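PDB 3ICJ: amidohydrolase 3 domain-containing protein from Pyrococcus furiosus, which binds zinc and is probably an amidohydrolase acting on carbon-nitrogen bonds other than peptide bonds, though its substrate is unknown. Local coordinates for residues A[346-360]-A[370-384]. Numbering follows the deposited sequence.
Sequences AVHAIGDKAVDVALD and RIEHASLVRDDQLER. With ZN (zinc ion), chain C.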
ATOM      1  N   ALA A 346      11.373   2.513  -6.436  1.00 35.70           N
ATOM      2  CA  ALA A 346      10.148   3.254  -6.203  1.00 33.48           C
ATOM      3  C   ALA A 346      10.459   4.384  -5.250  1.00 37.27           C
ATOM      4  O   ALA A 346      11.075   4.174  -4.210  1.00 39.65           O
ATOM      5  CB  ALA A 346       9.083   2.359  -5.615  1.00 31.66           C
ATOM      6  N   VAL A 347      10.037   5.586  -5.628  1.00 39.32           N
ATOM      7  CA  VAL A 347      10.382   6.797  -4.915  1.00 37.36           C
ATOM      8  C   VAL A 347       9.104   7.540  -4.491  1.00 36.08           C
ATOM      9  O   VAL A 347       8.345   8.001  -5.334  1.00 37.21           O
ATOM     10  CB  VAL A 347      11.264   7.699  -5.818  1.00 38.03           C
ATOM     11  CG1 VAL A 347      11.488   9.029  -5.208  1.00 40.02           C
ATOM     12  CG2 VAL A 347      12.609   7.016  -6.130  1.00 37.42           C
ATOM     13  N   HIS A 348       8.879   7.640  -3.186  1.00 34.55           N
ATOM     14  CA  HIS A 348       7.788   8.455  -2.603  1.00 36.67           C
ATOM     15  C   HIS A 348       8.062   9.952  -2.853  1.00 38.67           C
ATOM     16  O   HIS A 348       9.077  10.490  -2.427  1.00 36.18           O
ATOM     17  CB  HIS A 348       7.685   8.116  -1.095  1.00 38.49           C
ATOM     18  CG  HIS A 348       6.959   9.124  -0.243  1.00 47.94           C
ATOM     19  ND1 HIS A 348       5.931   8.768   0.604  1.00 59.74           N
ATOM     20  CD2 HIS A 348       7.168  10.450  -0.032  1.00 48.89           C
ATOM     21  CE1 HIS A 348       5.522   9.831   1.277  1.00 51.49           C
ATOM     22  NE2 HIS A 348       6.247  10.867   0.898  1.00 49.30           N
ATOM     23  N   ALA A 349       7.172  10.598  -3.601  1.00 37.67           N
ATOM     24  CA  ALA A 349       7.228  12.045  -3.817  1.00 36.56           C
ATOM     25  C   ALA A 349       5.823  12.625  -3.790  1.00 36.07           C
ATOM     26  O   ALA A 349       4.998  12.325  -4.655  1.00 39.04           O
ATOM     27  CB  ALA A 349       7.904  12.372  -5.123  1.00 33.64           C
ATOM     28  N   ILE A 350       5.571  13.474  -2.808  1.00 32.52           N
ATOM     29  CA  ILE A 350       4.239  14.052  -2.587  1.00 35.07           C
ATOM     30  C   ILE A 350       4.175  15.508  -3.032  1.00 36.79           C
ATOM     31  O   ILE A 350       3.318  15.879  -3.853  1.00 36.18           O
ATOM     32  CB  ILE A 350       3.771  13.815  -1.119  1.00 37.91           C
ATOM     33  CG1 ILE A 350       3.492  12.315  -0.937  1.00 36.58           C
ATOM     34  CG2 ILE A 350       2.542  14.713  -0.729  1.00 33.25           C
ATOM     35  CD1 ILE A 350       2.775  11.920   0.392  1.00 40.81           C
ATOM     36  N   GLY A 351       5.099  16.324  -2.527  1.00 37.28           N
ATOM     37  CA  GLY A 351       5.151  17.737  -2.885  1.00 30.37           C
ATOM     38  C   GLY A 351       5.637  17.935  -4.312  1.00 36.40           C
ATOM     39  O   GLY A 351       6.333  17.078  -4.853  1.00 32.83           O
ATOM     40  N   ASP A 352       5.286  19.064  -4.920  1.00 34.11           N
ATOM     41  CA  ASP A 352       5.678  19.323  -6.320  1.00 37.62           C
ATOM     42  C   ASP A 352       7.192  19.382  -6.528  1.00 35.89           C
ATOM     43  O   ASP A 352       7.705  18.958  -7.573  1.00 34.46           O
ATOM     44  CB  ASP A 352       4.999  20.564  -6.869  1.00 33.86           C
ATOM     45  CG  ASP A 352       5.530  21.842  -6.258  1.00 36.86           C
ATOM     46  OD1 ASP A 352       5.391  22.050  -5.031  1.00 38.89           O
ATOM     47  OD2 ASP A 352       6.088  22.660  -7.010  1.00 39.21           O
ATOM     48  N   LYS A 353       7.910  19.863  -5.520  1.00 34.56           N
ATOM     49  CA  LYS A 353       9.364  19.933  -5.601  1.00 35.11           C
ATOM     50  C   LYS A 353      10.005  18.556  -5.390  1.00 36.45           C
ATOM     51  O   LYS A 353      11.024  18.237  -6.003  1.00 41.61           O
ATOM     52  CB  LYS A 353       9.933  20.957  -4.615  1.00 35.83           C
ATOM     53  CG  LYS A 353      11.444  21.212  -4.807  1.00 34.66           C
ATOM     54  CD  LYS A 353      11.978  22.220  -3.842  1.00 44.79           C
ATOM     55  CE  LYS A 353      13.477  22.406  -4.047  1.00 50.32           C
ATOM     56  NZ  LYS A 353      14.058  23.153  -2.907  1.00 56.66           N
ATOM     57  N   ALA A 354       9.398  17.733  -4.535  1.00 37.00           N
ATOM     58  CA  ALA A 354       9.838  16.348  -4.390  1.00 35.39           C
ATOM     59  C   ALA A 354       9.767  15.611  -5.717  1.00 37.79           C
ATOM     60  O   ALA A 354      10.672  14.832  -6.041  1.00 36.11           O
ATOM     61  CB  ALA A 354       9.014  15.654  -3.383  1.00 34.83           C
ATOM     62  N   VAL A 355       8.707  15.887  -6.481  1.00 37.03           N
ATOM     63  CA  VAL A 355       8.504  15.306  -7.812  1.00 37.95           C
ATOM     64  C   VAL A 355       9.639  15.699  -8.774  1.00 41.02           C
ATOM     65  O   VAL A 355      10.122  14.860  -9.532  1.00 39.16           O
ATOM     66  CB  VAL A 355       7.106  15.657  -8.400  1.00 37.93           C
ATOM     67  CG1 VAL A 355       7.029  15.289  -9.855  1.00 38.87           C
ATOM     68  CG2 VAL A 355       6.001  14.922  -7.650  1.00 37.40           C
ATOM     69  N   ASP A 356      10.062  16.961  -8.714  1.00 37.52           N
ATOM     70  CA  ASP A 356      11.240  17.455  -9.435  1.00 40.83           C
ATOM     71  C   ASP A 356      12.513  16.700  -9.070  1.00 40.42           C
ATOM     72  O   ASP A 356      13.273  16.341  -9.964  1.00 35.63           O
ATOM     73  CB  ASP A 356      11.464  18.929  -9.144  1.00 39.36           C
ATOM     74  CG  ASP A 356      10.520  19.839  -9.918  1.00 45.11           C
ATOM     75  OD1 ASP A 356      10.018  19.459 -10.999  1.00 46.31           O
ATOM     76  OD2 ASP A 356      10.288  20.958  -9.429  1.00 47.07           O
ATOM     77  N   VAL A 357      12.723  16.452  -7.769  1.00 35.57           N
ATOM     78  CA  VAL A 357      13.913  15.736  -7.277  1.00 36.40           C
ATOM     79  C   VAL A 357      13.941  14.305  -7.834  1.00 37.81           C
ATOM     80  O   VAL A 357      14.984  13.839  -8.328  1.00 34.75           O
ATOM     81  CB  VAL A 357      13.990  15.736  -5.709  1.00 40.10           C
ATOM     82  CG1 VAL A 357      15.083  14.749  -5.192  1.00 36.25           C
ATOM     83  CG2 VAL A 357      14.282  17.150  -5.195  1.00 34.85           C
ATOM     84  N   ALA A 358      12.780  13.637  -7.796  1.00 33.21           N
ATOM     85  CA  ALA A 358      12.629  12.274  -8.327  1.00 33.21           C
ATOM     86  C   ALA A 358      12.844  12.211  -9.845  1.00 36.71           C
ATOM     87  O   ALA A 358      13.573  11.353 -10.321  1.00 37.37           O
ATOM     88  CB  ALA A 358      11.261  11.688  -7.952  1.00 30.05           C
ATOM     89  N   LEU A 359      12.227  13.126 -10.588  1.00 36.96           N
ATOM     90  CA  LEU A 359      12.452  13.240 -12.036  1.00 36.62           C
ATOM     91  C   LEU A 359      13.908  13.526 -12.412  1.00 37.12           C
ATOM     92  O   LEU A 359      14.437  12.888 -13.326  1.00 34.47           O
ATOM     93  CB  LEU A 359      11.502  14.261 -12.672  1.00 36.32           C
ATOM     94  CG  LEU A 359       9.996  13.958 -12.613  1.00 36.19           C
ATOM     95  CD1 LEU A 359       9.188  15.157 -13.102  1.00 39.97           C
ATOM     96  CD2 LEU A 359       9.639  12.726 -13.400  1.00 34.36           C
ATOM     97  N   ASP A 360      14.555  14.448 -11.694  1.00 37.48           N
ATOM     98  CA  ASP A 360      15.984  14.719 -11.870  1.00 40.28           C
ATOM     99  C   ASP A 360      16.827  13.474 -11.657  1.00 37.20           C
ATOM    100  O   ASP A 360      17.783  13.240 -12.388  1.00 36.11           O
ATOM    101  CB  ASP A 360      16.484  15.779 -10.878  1.00 41.96           C
ATOM    102  CG  ASP A 360      15.992  17.188 -11.198  1.00 43.53           C
ATOM    103  OD1 ASP A 360      15.463  17.440 -12.301  1.00 41.36           O
ATOM    104  OD2 ASP A 360      16.145  18.053 -10.317  1.00 38.79           O
ATOM    105  N   ARG A 370       9.625   4.311 -10.725  1.00 35.17           N
ATOM    106  CA  ARG A 370       8.272   4.640 -10.409  1.00 37.87           C
ATOM    107  C   ARG A 370       8.215   5.662  -9.284  1.00 34.48           C
ATOM    108  O   ARG A 370       9.114   5.730  -8.435  1.00 36.22           O
ATOM    109  CB  ARG A 370       7.395   3.386 -10.105  1.00 34.62           C
ATOM    110  CG  ARG A 370       7.967   2.429  -9.112  1.00 36.63           C
ATOM    111  CD  ARG A 370       7.070   1.196  -8.915  1.00 35.59           C
ATOM    112  NE  ARG A 370       5.950   1.485  -8.005  1.00 37.09           N
ATOM    113  CZ  ARG A 370       5.056   0.585  -7.601  1.00 42.25           C
ATOM    114  NH1 ARG A 370       5.111  -0.669  -8.043  1.00 39.36           N
ATOM    115  NH2 ARG A 370       4.089   0.946  -6.766  1.00 37.88           N
ATOM    116  N   ILE A 371       7.133   6.440  -9.286  1.00 37.27           N
ATOM    117  CA  ILE A 371       6.869   7.419  -8.240  1.00 37.62           C
ATOM    118  C   ILE A 371       5.593   7.009  -7.498  1.00 35.13           C
ATOM    119  O   ILE A 371       4.561   6.728  -8.108  1.00 41.33           O
ATOM    120  CB  ILE A 371       6.773   8.895  -8.814  1.00 33.39           C
ATOM    121  CG1 ILE A 371       8.140   9.375  -9.290  1.00 34.97           C
ATOM    122  CG2 ILE A 371       6.203   9.873  -7.770  1.00 32.07           C
ATOM    123  CD1 ILE A 371       8.077  10.719 -10.061  1.00 38.03           C
ATOM    124  N   GLU A 372       5.699   6.934  -6.175  1.00 33.82           N
ATOM    125  CA  GLU A 372       4.568   6.669  -5.312  1.00 34.01           C
ATOM    126  C   GLU A 372       3.949   8.011  -4.927  1.00 37.70           C
ATOM    127  O   GLU A 372       4.671   8.947  -4.546  1.00 37.41           O
ATOM    128  CB  GLU A 372       5.030   5.957  -4.029  1.00 36.39           C
ATOM    129  CG  GLU A 372       6.015   4.823  -4.292  1.00 38.89           C
ATOM    130  CD  GLU A 372       5.479   3.861  -5.335  1.00 42.99           C
ATOM    131  OE1 GLU A 372       4.440   3.228  -5.074  1.00 37.79           O
ATOM    132  OE2 GLU A 372       6.081   3.761  -6.428  1.00 46.71           O
ATOM    133  N   HIS A 373       2.621   8.062  -5.017  1.00 35.70           N
ATOM    134  CA  HIS A 373       1.747   9.221  -4.704  1.00 37.81           C
ATOM    135  C   HIS A 373       1.635  10.245  -5.826  1.00 39.30           C
ATOM    136  O   HIS A 373       0.535  10.444  -6.359  1.00 42.36           O
ATOM    137  CB  HIS A 373       2.050   9.866  -3.337  1.00 41.86           C
ATOM    138  CG  HIS A 373       2.218   8.864  -2.234  1.00 43.39           C
ATOM    139  ND1 HIS A 373       1.210   8.010  -1.849  1.00 56.27           N
ATOM    140  CD2 HIS A 373       3.295   8.534  -1.484  1.00 45.50           C
ATOM    141  CE1 HIS A 373       1.646   7.213  -0.889  1.00 60.31           C
ATOM    142  NE2 HIS A 373       2.910   7.511  -0.651  1.00 52.14           N
ATOM    143  N   ALA A 374       2.761  10.892  -6.158  1.00 35.65           N
ATOM    144  CA  ALA A 374       2.801  12.030  -7.092  1.00 39.31           C
ATOM    145  C   ALA A 374       1.633  12.998  -6.840  1.00 38.64           C
ATOM    146  O   ALA A 374       0.921  13.382  -7.775  1.00 42.11           O
ATOM    147  CB  ALA A 374       2.800  11.528  -8.556  1.00 39.97           C
ATOM    148  N   SER A 375       1.434  13.363  -5.574  1.00 35.24           N
ATOM    149  CA  SER A 375       0.216  14.045  -5.118  1.00 33.12           C
ATOM    150  C   SER A 375       0.028  15.409  -5.755  1.00 37.91           C
ATOM    151  O   SER A 375      -1.082  15.757  -6.170  1.00 39.23           O
ATOM    152  CB  SER A 375       0.213  14.169  -3.593  1.00 39.89           C
ATOM    153  OG  SER A 375       0.411  12.896  -3.002  1.00 38.56           O
ATOM    154  N   LEU A 376       1.108  16.185  -5.832  1.00 34.34           N
ATOM    155  CA  LEU A 376       1.087  17.447  -6.594  1.00 36.49           C
ATOM    156  C   LEU A 376       1.960  17.393  -7.844  1.00 37.10           C
ATOM    157  O   LEU A 376       3.183  17.259  -7.756  1.00 39.66           O
ATOM    158  CB  LEU A 376       1.515  18.620  -5.710  1.00 37.54           C
ATOM    159  CG  LEU A 376       0.816  18.677  -4.341  1.00 42.57           C
ATOM    160  CD1 LEU A 376       1.449  19.728  -3.447  1.00 35.92           C
ATOM    161  CD2 LEU A 376      -0.664  18.950  -4.510  1.00 40.96           C
ATOM    162  N   VAL A 377       1.323  17.494  -9.010  1.00 40.04           N
ATOM    163  CA  VAL A 377       2.050  17.530 -10.281  1.00 33.93           C
ATOM    164  C   VAL A 377       1.672  18.795 -11.042  1.00 35.53           C
ATOM    165  O   VAL A 377       0.490  19.042 -11.338  1.00 34.70           O
ATOM    166  CB  VAL A 377       1.776  16.275 -11.156  1.00 39.49           C
ATOM    167  CG1 VAL A 377       2.537  16.379 -12.474  1.00 40.51           C
ATOM    168  CG2 VAL A 377       2.151  14.991 -10.414  1.00 35.10           C
ATOM    169  N   ARG A 378       2.677  19.608 -11.333  1.00 34.68           N
ATOM    170  CA  ARG A 378       2.472  20.836 -12.098  1.00 35.46           C
ATOM    171  C   ARG A 378       2.325  20.525 -13.598  1.00 39.06           C
ATOM    172  O   ARG A 378       2.851  19.510 -14.084  1.00 36.92           O
ATOM    173  CB  ARG A 378       3.636  21.809 -11.875  1.00 33.84           C
ATOM    174  CG  ARG A 378       3.984  22.073 -10.406  1.00 34.09           C
ATOM    175  CD  ARG A 378       5.102  23.128 -10.245  1.00 37.04           C
ATOM    176  NE  ARG A 378       6.279  22.899 -11.092  1.00 39.04           N
ATOM    177  CZ  ARG A 378       7.435  22.398 -10.663  1.00 34.65           C
ATOM    178  NH1 ARG A 378       8.425  22.222 -11.519  1.00 32.80           N
ATOM    179  NH2 ARG A 378       7.605  22.052  -9.377  1.00 35.95           N
ATOM    180  N   ASP A 379       1.616  21.406 -14.316  1.00 34.69           N
ATOM    181  CA  ASP A 379       1.515  21.362 -15.781  1.00 38.06           C
ATOM    182  C   ASP A 379       2.878  21.223 -16.460  1.00 38.09           C
ATOM    183  O   ASP A 379       3.044  20.404 -17.368  1.00 38.36           O
ATOM    184  CB  ASP A 379       0.809  22.614 -16.316  1.00 40.33           C
ATOM    185  CG  ASP A 379      -0.708  22.545 -16.175  1.00 47.48           C
ATOM    186  OD1 ASP A 379      -1.230  21.600 -15.538  1.00 45.94           O
ATOM    187  OD2 ASP A 379      -1.385  23.445 -16.703  1.00 49.12           O
ATOM    188  N   ASP A 380       3.859  21.983 -15.980  1.00 37.75           N
ATOM    189  CA  ASP A 380       5.201  21.945 -16.558  1.00 41.12           C
ATOM    190  C   ASP A 380       5.975  20.645 -16.279  1.00 41.88           C
ATOM    191  O   ASP A 380       7.003  20.398 -16.905  1.00 50.14           O
ATOM    192  CB  ASP A 380       6.014  23.197 -16.166  1.00 41.67           C
ATOM    193  CG  ASP A 380       6.339  23.267 -14.668  1.00 46.72           C
ATOM    194  OD1 ASP A 380       7.045  22.385 -14.149  1.00 51.39           O
ATOM    195  OD2 ASP A 380       5.930  24.238 -14.008  1.00 57.67           O
ATOM    196  N   GLN A 381       5.486  19.816 -15.354  1.00 35.90           N
ATOM    197  CA  GLN A 381       6.152  18.547 -15.061  1.00 38.23           C
ATOM    198  C   GLN A 381       5.641  17.407 -15.929  1.00 40.47           C
ATOM    199  O   GLN A 381       6.304  16.373 -16.049  1.00 39.44           O
ATOM    200  CB  GLN A 381       5.986  18.181 -13.576  1.00 37.14           C
ATOM    201  CG  GLN A 381       6.771  19.084 -12.621  1.00 42.39           C
ATOM    202  CD  GLN A 381       6.412  18.828 -11.167  1.00 34.82           C
ATOM    203  OE1 GLN A 381       5.242  18.660 -10.830  1.00 41.46           O
ATOM    204  NE2 GLN A 381       7.418  18.751 -10.313  1.00 32.40           N
ATOM    205  N   LEU A 382       4.462  17.602 -16.523  1.00 43.83           N
ATOM    206  CA  LEU A 382       3.782  16.576 -17.325  1.00 39.47           C
ATOM    207  C   LEU A 382       4.597  16.054 -18.508  1.00 41.95           C
ATOM    208  O   LEU A 382       4.686  14.845 -18.704  1.00 39.56           O
ATOM    209  CB  LEU A 382       2.431  17.089 -17.832  1.00 36.05           C
ATOM    210  CG  LEU A 382       1.391  17.493 -16.790  1.00 33.94           C
ATOM    211  CD1 LEU A 382       0.142  18.042 -17.480  1.00 36.91           C
ATOM    212  CD2 LEU A 382       1.029  16.304 -15.893  1.00 31.98           C
ATOM    213  N   GLU A 383       5.196  16.962 -19.280  1.00 45.58           N
ATOM    214  CA  GLU A 383       6.057  16.559 -20.395  1.00 47.03           C
ATOM    215  C   GLU A 383       7.220  15.671 -19.970  1.00 43.80           C
ATOM    216  O   GLU A 383       7.544  14.729 -20.682  1.00 42.71           O
ATOM    217  CB  GLU A 383       6.582  17.771 -21.184  1.00 51.54           C
ATOM    218  CG  GLU A 383       5.587  18.326 -22.218  1.00 71.48           C
ATOM    219  CD  GLU A 383       4.972  17.251 -23.133  1.00 84.28           C
ATOM    220  OE1 GLU A 383       5.726  16.447 -23.730  1.00 85.45           O
ATOM    221  OE2 GLU A 383       3.727  17.221 -23.259  1.00 89.21           O
ATOM    222  N   ARG A 384       7.832  15.970 -18.819  1.00 36.45           N
ATOM    223  CA  ARG A 384       8.968  15.196 -18.312  1.00 39.70           C
ATOM    224  C   ARG A 384       8.543  13.787 -17.918  1.00 39.32           C
ATOM    225  O   ARG A 384       9.283  12.840 -18.149  1.00 38.19           O
ATOM    226  CB  ARG A 384       9.599  15.860 -17.086  1.00 42.83           C
ATOM    227  CG  ARG A 384      10.302  17.174 -17.343  1.00 50.31           C
ATOM    228  CD  ARG A 384      11.008  17.629 -16.079  1.00 43.72           C
ATOM    229  NE  ARG A 384      12.280  16.930 -15.886  1.00 44.92           N
ATOM    230  CZ  ARG A 384      12.976  16.944 -14.752  1.00 46.08           C
ATOM    231  NH1 ARG A 384      14.138  16.310 -14.679  1.00 41.28           N
ATOM    232  NH2 ARG A 384      12.514  17.593 -13.691  1.00 44.43           N
TER
HETATM  233 ZN    ZN C 602       4.729   7.044   0.838  0.50 66.73          ZN
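His348 and His373 converge on one zinc ion, bound by ND1 of His348 at 2.1 Å and by NE2 of His373 at 2.4 Å. His373 turns its edge toward the face of His348 in an offset edge-to-face pair. A chi1 of 161° swings the His348 ring away from its own N, bringing ND1 to the metal; NE2 is hydrogen-bonded to Gly301 O, and His373 ND1 to Gln395 OE1. Carboxylated Lys296 completes this site.

At the far end, Arg378 takes Asp356 OD2 end-on: NH1 uses the syn lone pair, whereas NH2, at 2.9 Å, comes from above the carboxylate plane. NH2 also reaches Asp352 OD2, shared with Ser311, that carboxylate turned 85° from the guanidinium plane. Asp380 grips NE and NH1 side-on, so three aspartates share Arg378. Gln381 NE2, over one guanidinium face, donates to Asp352 O and Asp356 OD1 (2.8 Å each); OE1 accepts from Arg378 N, fixing the amide's flip.

Under helix 352-360, Ile371 CD1 packs on Ala358 CB at 3.9 Å. That helix is the crossover between parallel strands 346-349 and 370-371, consistent with the family's (beta/alpha)-barrel, whose metal ligands sit at C-terminal strand ends; strand 391-394 flanks 370-371, and helix 379-384 runs alongside at 20°.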